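PDB 5X0J: ADP-dependent L-serine kinase SerK from Thermococcus kodakarensis KOD1, which phosphorylates free L-serine with ADP as the phosphate donor, giving O-phospho-L-serine and AMP in the first step from serine to cysteine. Local coordinates for residues 166-170 with 171-175; 131-135 with 136-140; 38-41 with 42-46; 179-182 with 183-186. The protein carries 1 engineered substitution. One frame throughout, in Å; residues are numbered along the deposited sequence.

Interaction 1 of 4, residues 166-170 with 171-175; sequences DEMSV and EGKIE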
loop_
_atom_site.group_PDB
_atom_site.type_symbol
_atom_site.label_atom_id
_atom_site.label_comp_id
_atom_site.label_asym_id
_atom_site.label_seq_id
_atom_site.Cartn_x
_atom_site.Cartn_y
_atom_site.Cartn_z
ATOM N N ASP A 166 -7.187 -5.462 -8.249
ATOM C CA ASP A 166 -6.311 -6.630 -8.072
ATOM C C ASP A 166 -6.621 -7.706 -9.106
ATOM O O ASP A 166 -5.731 -8.204 -9.791
ATOM C CB ASP A 166 -6.485 -7.182 -6.660
ATOM C CG ASP A 166 -5.425 -8.184 -6.269
ATOM O OD1 ASP A 166 -4.224 -7.942 -6.523
ATOM O OD2 ASP A 166 -5.803 -9.196 -5.643
ATOM N N GLU A 167 -7.898 -8.041 -9.235
ATOM C CA GLU A 167 -8.312 -9.056 -10.193
ATOM C C GLU A 167 -8.002 -8.668 -11.636
ATOM O O GLU A 167 -7.504 -9.489 -12.406
ATOM C CB GLU A 167 -9.799 -9.336 -10.053
ATOM C CG GLU A 167 -10.155 -10.012 -8.741
ATOM C CD GLU A 167 -11.650 -10.048 -8.478
ATOM O OE1 GLU A 167 -12.442 -9.593 -9.331
ATOM O OE2 GLU A 167 -12.034 -10.535 -7.397
ATOM N N MET A 168 -8.304 -7.427 -11.998
ATOM C CA MET A 168 -8.045 -6.963 -13.361
ATOM C C MET A 168 -6.556 -6.923 -13.668
ATOM O O MET A 168 -6.156 -7.194 -14.798
ATOM C CB MET A 168 -8.701 -5.609 -13.614
ATOM C CG MET A 168 -10.221 -5.682 -13.580
ATOM S SD MET A 168 -11.053 -4.146 -14.003
ATOM C CE MET A 168 -10.938 -4.203 -15.798
ATOM N N SER A 169 -5.751 -6.596 -12.661
ATOM C CA SER A 169 -4.289 -6.626 -12.770
ATOM C C SER A 169 -3.780 -8.048 -13.024
ATOM O O SER A 169 -2.975 -8.296 -13.927
ATOM C CB SER A 169 -3.690 -6.041 -11.490
ATOM O OG SER A 169 -2.312 -6.313 -11.358
ATOM N N VAL A 170 -4.269 -8.992 -12.227
ATOM C CA VAL A 170 -3.886 -10.408 -12.388
ATOM C C VAL A 170 -4.319 -10.954 -13.748
ATOM O O VAL A 170 -3.584 -11.731 -14.370
ATOM C CB VAL A 170 -4.434 -11.261 -11.227
ATOM C CG1 VAL A 170 -4.253 -12.754 -11.485
ATOM C CG2 VAL A 170 -3.742 -10.867 -9.924
ATOM N N GLU A 171 -5.497 -10.537 -14.202
ATOM C CA GLU A 171 -6.013 -10.931 -15.519
ATOM C C GLU A 171 -5.268 -10.272 -16.699
ATOM O O GLU A 171 -5.451 -10.689 -17.842
ATOM C CB GLU A 171 -7.513 -10.611 -15.614
ATOM C CG GLU A 171 -8.412 -11.442 -14.686
ATOM C CD GLU A 171 -9.730 -10.762 -14.364
ATOM O OE1 GLU A 171 -10.181 -9.922 -15.170
ATOM O OE2 GLU A 171 -10.333 -11.064 -13.298
ATOM N N GLY A 172 -4.445 -9.258 -16.435
ATOM C CA GLY A 172 -3.709 -8.549 -17.487
ATOM C C GLY A 172 -4.496 -7.459 -18.190
ATOM O O GLY A 172 -3.999 -6.861 -19.149
ATOM N N LYS A 173 -5.705 -7.167 -17.715
ATOM C CA LYS A 173 -6.566 -6.172 -18.345
ATOM C C LYS A 173 -6.076 -4.752 -18.079
ATOM O O LYS A 173 -6.298 -3.862 -18.899
ATOM C CB LYS A 173 -8.012 -6.332 -17.876
ATOM C CG LYS A 173 -8.647 -7.638 -18.324
ATOM C CD LYS A 173 -10.095 -7.726 -17.872
ATOM C CE LYS A 173 -10.841 -8.849 -18.579
ATOM N NZ LYS A 173 -10.289 -10.188 -18.240
ATOM N N ILE A 174 -5.437 -4.534 -16.928
ATOM C CA ILE A 174 -4.874 -3.233 -16.588
ATOM C C ILE A 174 -3.462 -3.376 -16.067
ATOM O O ILE A 174 -3.075 -4.451 -15.598
ATOM C CB ILE A 174 -5.712 -2.484 -15.511
ATOM C CG1 ILE A 174 -5.763 -3.242 -14.165
ATOM C CG2 ILE A 174 -7.116 -2.191 -16.028
ATOM C CD1 ILE A 174 -6.421 -2.444 -13.055
ATOM N N GLU A 175 -2.706 -2.286 -16.166
ATOM C CA GLU A 175 -1.466 -2.129 -15.418
ATOM C C GLU A 175 -1.830 -1.345 -14.160
ATOM O O GLU A 175 -2.316 -0.223 -14.257
ATOM C CB GLU A 175 -0.429 -1.387 -16.268
ATOM C CG GLU A 175 1.012 -1.509 -15.788
ATOM C CD GLU A 175 1.986 -1.692 -16.939
ATOM O OE1 GLU A 175 2.434 -2.840 -17.170
ATOM O OE2 GLU A 175 2.266 -0.694 -17.637
HETATM O O HOH W 1 -1.075 -6.621 -14.926
#
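A Schellman motif closes helix 155-170 where Met168 and Ser169 of its last turn meet Gly172, Lys173 and Ile174. Glu171 N keeps a helical bond to Glu167 O at 2.9 Å. Beyond it Gly172 turns to positive phi (83°), the point where the chain leaves the helix, and the pattern of bonds changes. Gly172 N bonds to Ser169 O at 3.1 Å from well above that carbonyl's plane. Lys173 N reaches back five residues to Met168 O, the long bond of the Schellman motif, at 3.0 Å, meeting it almost head-on with a C=O...N angle of 163°. Ile174 N adds a weak bond to Met168 O at 3.5 Å. One water donates to both Ser169 O and Ile174 O, tying the emerging chain to the helix end. Beneath this, Ile174 has CG1 wedged between its backbone N and carbonyl carbon (chi1 62°), which lays CG1 against Met168 CB at 3.8 Å. The Met168 and Lys173 side chains cross at about a right angle, with Met168 CE against Lys173 CB and CD, and Met168 also packs on helix 110-119. On the outer side, Lys173 NZ makes a salt bridge of 3.1 Å to Glu171 OE1, an oxygen that Arg116 also holds. A positive-phi glycine with an apolar residue two positions on, folded against the last turn, is typical of a Schellman C-cap; here the chain goes on into strand 175-179.

Interaction 2 of 4, residues 131-135 with 136-140; sequences EEKAE and RGEIA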
loop_
_atom_site.group_PDB
_atom_site.type_symbol
_atom_site.label_atom_id
_atom_site.label_comp_id
_atom_site.label_asym_id
_atom_site.label_seq_id
_atom_site.Cartn_x
_atom_site.Cartn_y
_atom_site.Cartn_z
ATOM N N GLU A 131 -13.129 14.600 -6.517
ATOM C CA GLU A 131 -11.781 14.661 -5.955
ATOM C C GLU A 131 -11.761 15.320 -4.587
ATOM O O GLU A 131 -11.169 14.767 -3.650
ATOM C CB GLU A 131 -10.829 15.395 -6.894
ATOM C CG GLU A 131 -9.395 15.426 -6.388
ATOM C CD GLU A 131 -8.379 15.741 -7.451
ATOM O OE1 GLU A 131 -8.726 15.829 -8.640
ATOM O OE2 GLU A 131 -7.197 15.912 -7.093
ATOM N N GLU A 132 -12.407 16.483 -4.465
ATOM C CA GLU A 132 -12.430 17.173 -3.175
ATOM C C GLU A 132 -13.290 16.448 -2.143
ATOM O O GLU A 132 -12.923 16.398 -0.969
ATOM C CB GLU A 132 -12.788 18.662 -3.317
ATOM C CG GLU A 132 -11.631 19.507 -3.860
ATOM C CD GLU A 132 -10.303 19.296 -3.122
ATOM O OE1 GLU A 132 -10.284 19.298 -1.871
ATOM O OE2 GLU A 132 -9.260 19.121 -3.783
ATOM N N LYS A 133 -14.384 15.819 -2.576
ATOM C CA LYS A 133 -15.145 14.955 -1.674
ATOM C C LYS A 133 -14.270 13.830 -1.111
ATOM O O LYS A 133 -14.319 13.531 0.094
ATOM C CB LYS A 133 -16.377 14.370 -2.376
ATOM C CG LYS A 133 -17.469 15.390 -2.683
ATOM C CD LYS A 133 -18.563 14.764 -3.508
ATOM C CE LYS A 133 -19.570 15.816 -3.934
ATOM N NZ LYS A 133 -20.717 15.149 -4.594
ATOM N N ALA A 134 -13.456 13.222 -1.973
ATOM C CA ALA A 134 -12.567 12.136 -1.543
ATOM C C ALA A 134 -11.499 12.654 -0.593
ATOM O O ALA A 134 -11.227 12.003 0.425
ATOM C CB ALA A 134 -11.924 11.469 -2.741
ATOM N N GLU A 135 -10.918 13.813 -0.889
ATOM C CA GLU A 135 -9.917 14.403 0.007
ATOM C C GLU A 135 -10.489 14.712 1.390
ATOM O O GLU A 135 -9.764 14.631 2.389
ATOM C CB GLU A 135 -9.271 15.655 -0.605
ATOM C CG GLU A 135 -8.416 15.389 -1.842
ATOM C CD GLU A 135 -7.067 14.745 -1.571
ATOM O OE1 GLU A 135 -6.832 14.226 -0.466
ATOM O OE2 GLU A 135 -6.247 14.722 -2.500
ATOM N N ARG A 136 -11.780 15.037 1.452
ATOM C CA ARG A 136 -12.477 15.261 2.732
ATOM C C ARG A 136 -12.969 13.982 3.424
ATOM O O ARG A 136 -13.516 14.052 4.531
ATOM C CB ARG A 136 -13.651 16.231 2.546
ATOM C CG ARG A 136 -13.224 17.639 2.161
ATOM C CD ARG A 136 -14.366 18.642 2.298
ATOM N NE ARG A 136 -15.524 18.272 1.475
ATOM C CZ ARG A 136 -15.725 18.620 0.198
ATOM N NH1 ARG A 136 -14.884 19.415 -0.468
ATOM N NH2 ARG A 136 -16.821 18.180 -0.415
ATOM N N GLY A 137 -12.783 12.827 2.786
ATOM C CA GLY A 137 -13.183 11.545 3.361
ATOM C C GLY A 137 -14.666 11.246 3.265
ATOM O O GLY A 137 -15.172 10.378 3.962
ATOM N N GLU A 138 -15.364 11.936 2.370
ATOM C CA GLU A 138 -16.822 11.827 2.260
ATOM C C GLU A 138 -17.271 10.665 1.392
ATOM O O GLU A 138 -18.427 10.246 1.473
ATOM C CB GLU A 138 -17.391 13.131 1.701
ATOM C CG GLU A 138 -17.256 14.286 2.680
ATOM C CD GLU A 138 -17.461 15.649 2.056
ATOM O OE1 GLU A 138 -17.735 15.744 0.844
ATOM O OE2 GLU A 138 -17.332 16.650 2.790
ATOM N N ILE A 139 -16.382 10.183 0.530
ATOM C CA ILE A 139 -16.627 9.053 -0.356
ATOM C C ILE A 139 -15.435 8.097 -0.273
ATOM O O ILE A 139 -14.386 8.466 0.264
ATOM C CB ILE A 139 -16.852 9.526 -1.813
ATOM C CG1 ILE A 139 -15.649 10.300 -2.366
ATOM C CG2 ILE A 139 -18.098 10.404 -1.895
ATOM C CD1 ILE A 139 -15.803 10.677 -3.825
ATOM N N ALA A 140 -15.604 6.888 -0.806
ATOM C CA ALA A 140 -14.562 5.855 -0.717
ATOM C C ALA A 140 -13.360 6.229 -1.589
ATOM O O ALA A 140 -12.214 6.181 -1.143
ATOM C CB ALA A 140 -15.127 4.512 -1.142
HETATM O O HOH W 2 -12.287 20.509 0.011
HETATM O O HOH W 3 -11.626 9.145 0.925
#
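Over Glu132 and Lys133 of the last helical turn, Arg136 grips Glu138 side-on, each of two nitrogens taking one carboxylate oxygen. The bond from Arg136 NE to Glu138 OE2 is 2.8 Å long and nearly straight (174°); it lies in the guanidinium plane but meets the carboxylate from above its own plane. Arg136 NH2 reaches Glu138 OE1 at 2.9 Å, on the syn side. A water links Arg136 NH1 to Glu132 OE1, and one guanidinium face lies over Glu132 O and Lys133 CA, which lays the guanidinium, though not the carboxylate, flat on the last turn. This turn ends helix 130-135 in a Schellman motif: Gly137 takes positive phi (78°), its N bonding to Ala134 O at 2.9 Å, while Glu138 N bonds to Lys133 O at 3.0 Å. Arg136 N still makes the helical bond to Glu132 O. A second water donates to Ala134 O and Ile139 O across the turn. The aliphatic part of Lys133 crosses under the ion pair, at about a right angle to Glu138, with Lys133 CG 3.6 Å from Glu138 OE1, before its NZ goes to Asp127. Under the turn, Ile139 CG1 packs on Ala134 CB at 3.9 Å, and Ile139 CD1 lies 4.0 Å from Lys133 CB.

Interaction 3 of 4, residues 38-41 with 42-46; sequences EAFI and ESVTG. With AMP (adenosine monophosphate), chain B.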
loop_
_atom_site.group_PDB
_atom_site.type_symbol
_atom_site.label_atom_id
_atom_site.label_comp_id
_atom_site.label_asym_id
_atom_site.label_seq_id
_atom_site.Cartn_x
_atom_site.Cartn_y
_atom_site.Cartn_z
ATOM N N GLU A 38 3.724 -11.377 -5.454
ATOM C CA GLU A 38 4.430 -12.221 -6.419
ATOM C C GLU A 38 5.814 -11.674 -6.721
ATOM O O GLU A 38 6.798 -12.419 -6.704
ATOM C CB GLU A 38 3.643 -12.327 -7.716
ATOM C CG GLU A 38 2.375 -13.154 -7.589
ATOM C CD GLU A 38 1.488 -13.085 -8.821
ATOM O OE1 GLU A 38 1.640 -12.154 -9.651
ATOM O OE2 GLU A 38 0.608 -13.967 -8.942
ATOM N N ALA A 39 5.901 -10.370 -6.978
ATOM C CA ALA A 39 7.189 -9.748 -7.316
ATOM C C ALA A 39 8.185 -9.874 -6.179
ATOM O O ALA A 39 9.358 -10.170 -6.410
ATOM C CB ALA A 39 7.002 -8.293 -7.702
ATOM N N PHE A 40 7.732 -9.677 -4.945
ATOM C CA PHE A 40 8.613 -9.882 -3.812
ATOM C C PHE A 40 9.113 -11.333 -3.743
ATOM O O PHE A 40 10.300 -11.572 -3.563
ATOM C CB PHE A 40 7.985 -9.496 -2.474
ATOM C CG PHE A 40 8.787 -9.998 -1.328
ATOM C CD1 PHE A 40 10.035 -9.444 -1.059
ATOM C CD2 PHE A 40 8.378 -11.109 -0.608
ATOM C CE1 PHE A 40 10.830 -9.964 -0.049
ATOM C CE2 PHE A 40 9.166 -11.621 0.410
ATOM C CZ PHE A 40 10.392 -11.048 0.691
ATOM N N ILE A 41 8.201 -12.293 -3.862
ATOM C CA ILE A 41 8.575 -13.703 -3.738
ATOM C C ILE A 41 9.591 -14.103 -4.807
ATOM O O ILE A 41 10.600 -14.730 -4.496
ATOM C CB ILE A 41 7.341 -14.617 -3.765
ATOM C CG1 ILE A 41 6.551 -14.429 -2.465
ATOM C CG2 ILE A 41 7.750 -16.086 -3.885
ATOM C CD1 ILE A 41 5.197 -15.099 -2.429
ATOM N N GLU A 42 9.350 -13.709 -6.051
ATOM C CA GLU A 42 10.292 -14.019 -7.133
ATOM C C GLU A 42 11.632 -13.308 -6.961
ATOM O O GLU A 42 12.686 -13.905 -7.213
ATOM C CB GLU A 42 9.702 -13.669 -8.504
ATOM C CG GLU A 42 8.515 -14.527 -8.909
ATOM C CD GLU A 42 8.783 -16.004 -8.705
ATOM O OE1 GLU A 42 9.583 -16.565 -9.480
ATOM O OE2 GLU A 42 8.250 -16.603 -7.736
ATOM N N SER A 43 11.609 -12.048 -6.528
ATOM C CA SER A 43 12.843 -11.310 -6.270
ATOM C C SER A 43 13.690 -11.951 -5.181
ATOM O O SER A 43 14.874 -12.176 -5.371
ATOM C CB SER A 43 12.551 -9.866 -5.876
ATOM O OG SER A 43 13.751 -9.202 -5.501
ATOM N N VAL A 44 13.089 -12.258 -4.033
ATOM C CA VAL A 44 13.872 -12.752 -2.899
ATOM C C VAL A 44 14.392 -14.172 -3.169
ATOM O O VAL A 44 15.541 -14.475 -2.855
ATOM C CB VAL A 44 13.106 -12.607 -1.553
ATOM C CG1 VAL A 44 12.037 -13.674 -1.373
ATOM C CG2 VAL A 44 14.071 -12.605 -0.384
ATOM N N THR A 45 13.562 -15.013 -3.782
ATOM C CA THR A 45 13.985 -16.383 -4.079
ATOM C C THR A 45 14.982 -16.428 -5.228
ATOM O O THR A 45 15.920 -17.204 -5.176
ATOM C CB THR A 45 12.794 -17.305 -4.379
ATOM O OG1 THR A 45 12.026 -16.779 -5.468
ATOM C CG2 THR A 45 11.922 -17.460 -3.155
ATOM N N GLY A 46 14.786 -15.602 -6.248
ATOM C CA GLY A 46 15.686 -15.561 -7.404
ATOM C C GLY A 46 17.046 -14.967 -7.083
ATOM O O GLY A 46 18.094 -15.486 -7.481
HETATM P P AMP B . 5.904 -4.539 1.240
HETATM O O1P AMP B . 6.741 -5.700 1.752
HETATM O O2P AMP B . 4.425 -4.713 1.520
HETATM O O3P AMP B . 6.473 -3.212 1.669
HETATM O "O5'" AMP B . 5.997 -4.583 -0.365
HETATM C "C5'" AMP B . 7.029 -5.278 -1.060
HETATM C "C4'" AMP B . 8.379 -4.652 -0.754
HETATM O "O4'" AMP B . 9.397 -5.595 -1.023
HETATM C "C3'" AMP B . 8.792 -3.434 -1.609
HETATM O "O3'" AMP B . 9.199 -2.381 -0.739
HETATM C "C2'" AMP B . 9.986 -3.861 -2.461
HETATM O "O2'" AMP B . 10.926 -2.817 -2.699
HETATM C "C1'" AMP B . 10.514 -4.934 -1.549
HETATM N N9 AMP B . 11.429 -5.934 -2.134
HETATM C C8 AMP B . 11.501 -6.374 -3.404
HETATM N N7 AMP B . 12.458 -7.325 -3.535
HETATM C C5 AMP B . 12.995 -7.496 -2.321
HETATM C C6 AMP B . 14.059 -8.338 -1.748
HETATM N N6 AMP B . 14.732 -9.203 -2.538
HETATM N N1 AMP B . 14.313 -8.202 -0.425
HETATM C C2 AMP B . 13.643 -7.342 0.376
HETATM N N3 AMP B . 12.670 -6.540 -0.086
HETATM C C4 AMP B . 12.319 -6.580 -1.395
HETATM O O HOH W 4 5.898 -15.285 -6.998
#
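The Phe40 ring carries Val44 over one face and the adenine of AMP at its edge. Val44 CG1 stands 4.1 Å from the centroid of the Phe40 ring, 27° off the normal, in a CH-pi contact; the closest side-chain pair is Phe40 CZ to Val44 CG1, 3.7 Å. At the ring edge Phe40 CD1 comes within 3.7 Å of AMP C4, with AMP N1 near the plane of the phenyl group. Phe40 CG lies anti to the backbone N (chi1 167°), which swings the ring along the helix toward the following turn and the nucleotide. One turn on, Ser43 supplies the polar contact: its OG donates to AMP N7 at 3.0 Å. Val44 CG2 also borders the amino group N6. Phe40, Ser43 and Val44 thus form one wall of the adenine pocket on helix 34-47, and Phe50 touches both Phe40 and Val44. Behind this wall the helix is regular, with Val44 N bonded to Phe40 O at 2.9 Å. Thr45 adds a side-chain bond to the usual backbone one: OG1 donates to Ile41 O at 2.7 Å and N at 3.1 Å, from opposite faces of the carbonyl plane. A water joins Glu38 O to Glu42 OE2 on the side of the helix turned from AMP. The serine hydroxyl gives its proton to N7, an acceptor guanine also has, which implies that this bond fixes the purine's position rather than selecting adenine, while Phe40 and Val44 give apolar contact.

Interaction 4 of 4, residues 179-182 with 183-186; sequences YGLK and EDAR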
loop_
_atom_site.group_PDB
_atom_site.type_symbol
_atom_site.label_atom_id
_atom_site.label_comp_id
_atom_site.label_asym_id
_atom_site.label_seq_id
_atom_site.Cartn_x
_atom_site.Cartn_y
_atom_site.Cartn_z
ATOM N N TYR A 179 0.583 5.310 -6.552
ATOM C CA TYR A 179 1.330 6.572 -6.469
ATOM C C TYR A 179 1.295 7.161 -5.082
ATOM O O TYR A 179 0.237 7.247 -4.489
ATOM C CB TYR A 179 0.738 7.611 -7.435
ATOM C CG TYR A 179 1.114 7.370 -8.872
ATOM C CD1 TYR A 179 0.460 6.404 -9.628
ATOM C CD2 TYR A 179 2.146 8.090 -9.473
ATOM C CE1 TYR A 179 0.824 6.164 -10.947
ATOM C CE2 TYR A 179 2.505 7.869 -10.792
ATOM C CZ TYR A 179 1.840 6.908 -11.528
ATOM O OH TYR A 179 2.215 6.669 -12.833
ATOM N N GLY A 180 2.447 7.597 -4.577
ATOM C CA GLY A 180 2.496 8.336 -3.328
ATOM C C GLY A 180 1.896 9.731 -3.387
ATOM O O GLY A 180 1.337 10.210 -2.409
ATOM N N LEU A 181 2.017 10.390 -4.547
ATOM C CA LEU A 181 1.539 11.769 -4.732
ATOM C C LEU A 181 0.618 11.830 -5.938
ATOM O O LEU A 181 0.989 11.400 -7.031
ATOM C CB LEU A 181 2.719 12.709 -4.957
ATOM C CG LEU A 181 3.720 12.863 -3.815
ATOM C CD1 LEU A 181 4.875 13.749 -4.281
ATOM C CD2 LEU A 181 3.061 13.433 -2.573
ATOM N N LYS A 182 -0.575 12.394 -5.757
ATOM C CA LYS A 182 -1.528 12.485 -6.858
ATOM C C LYS A 182 -1.022 13.374 -7.994
ATOM O O LYS A 182 -1.358 13.153 -9.152
ATOM C CB LYS A 182 -2.910 12.946 -6.382
ATOM C CG LYS A 182 -3.025 14.393 -5.942
ATOM C CD LYS A 182 -4.437 14.674 -5.471
ATOM C CE LYS A 182 -4.606 16.132 -5.101
ATOM N NZ LYS A 182 -5.999 16.428 -4.673
ATOM N N GLU A 183 -0.221 14.375 -7.660
ATOM C CA GLU A 183 0.363 15.225 -8.705
ATOM C C GLU A 183 1.317 14.442 -9.620
ATOM O O GLU A 183 1.401 14.742 -10.809
ATOM C CB GLU A 183 1.032 16.472 -8.130
ATOM C CG GLU A 183 2.111 16.219 -7.106
ATOM C CD GLU A 183 1.614 16.244 -5.671
ATOM O OE1 GLU A 183 0.499 15.763 -5.355
ATOM O OE2 GLU A 183 2.363 16.732 -4.827
ATOM N N ASP A 184 2.007 13.428 -9.087
ATOM C CA ASP A 184 2.827 12.557 -9.936
ATOM C C ASP A 184 1.960 11.712 -10.863
ATOM O O ASP A 184 2.316 11.488 -12.021
ATOM C CB ASP A 184 3.721 11.634 -9.106
ATOM C CG ASP A 184 4.811 12.371 -8.348
ATOM O OD1 ASP A 184 4.996 13.588 -8.510
ATOM O OD2 ASP A 184 5.510 11.697 -7.576
ATOM N N ALA A 185 0.830 11.234 -10.346
ATOM C CA ALA A 185 -0.138 10.501 -11.162
ATOM C C ALA A 185 -0.640 11.393 -12.300
ATOM O O ALA A 185 -0.691 10.950 -13.445
ATOM C CB ALA A 185 -1.297 10.000 -10.315
ATOM N N ARG A 186 -0.997 12.638 -11.980
ATOM C CA ARG A 186 -1.441 13.603 -13.003
ATOM C C ARG A 186 -0.352 13.863 -14.055
ATOM O O ARG A 186 -0.644 13.911 -15.247
ATOM C CB ARG A 186 -1.870 14.923 -12.365
ATOM C CG ARG A 186 -3.156 14.872 -11.547
ATOM C CD ARG A 186 -4.392 14.736 -12.415
ATOM N NE ARG A 186 -5.625 14.991 -11.665
ATOM C CZ ARG A 186 -6.856 14.878 -12.169
ATOM N NH1 ARG A 186 -7.050 14.501 -13.437
ATOM N NH2 ARG A 186 -7.908 15.140 -11.397
HETATM O O HOH W 5 3.978 9.485 -6.613
HETATM O O HOH W 6 -0.888 13.746 -3.170
#
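The chain leaves strand 175-179, turns at Gly180 and enters helix 182-190 with Leu181 at the N-cap position, and Arg186 N to Lys182 O (2.9 Å) is its first strong helical bond here. Leu181 O accepts two weak bonds, from Asp184 N at 3.1 Å and from Ala185 N. This strand-to-helix junction has no side-chain oxygen at the N-cap, and waters take up neighbouring polar groups instead. One accepts from Leu181 N and donates to Asp184 OD2; another accepts from Lys182 N and donates, at a long 3.3 Å, to Glu183 OE1. The Tyr179 ring packs under the first turn, with Ala185 CA over one face, 3.9 Å from the ring centroid and 18° off the normal, a CH-pi contact. Ala185 CB adds to it, 3.8 Å from Tyr179 CG. The hydroxyl of Tyr179 goes on to bond Asp188 one turn along, and the ring is thereby held by its face and by its hydroxyl. Above the turn Glu183 bends back toward Leu181: CG sits between backbone N and carbonyl carbon (chi1 57°) and the chain bends at chi2, laying Glu183 CD 3.8 Å from Leu181 CB. Lys182 runs fully extended in another direction, crossing Glu183 at about a right angle, to end in salt bridges with Glu131 and Glu135; Arg186 pairs with Glu131 as well. Leu181 CD1 lies 3.9 Å from Asp184 OD2.

Along the chain the order is interaction 3, 2, 1, 4. Interaction 3 lies in the ParB-like N-terminal domain; the other three belong to the SerK C-terminal domain and stand around its antiparallel sheet. Interactions 1 and 4 bracket strand 175-179, one ending the helix before it and the other starting the helix after it, with centres about 20 Å apart. Interactions 2 and 4, about 16 Å between centres, touch through salt bridges that tie helix 130-135 to helix 182-190. Interactions 2 and 3 are about 35 Å apart between centres. Interaction 3 thus builds the nucleotide site, while the others shape helix ends; interaction 1 comes near helix 34-47 without touching interaction 3, nearest atoms about 5 Å apart.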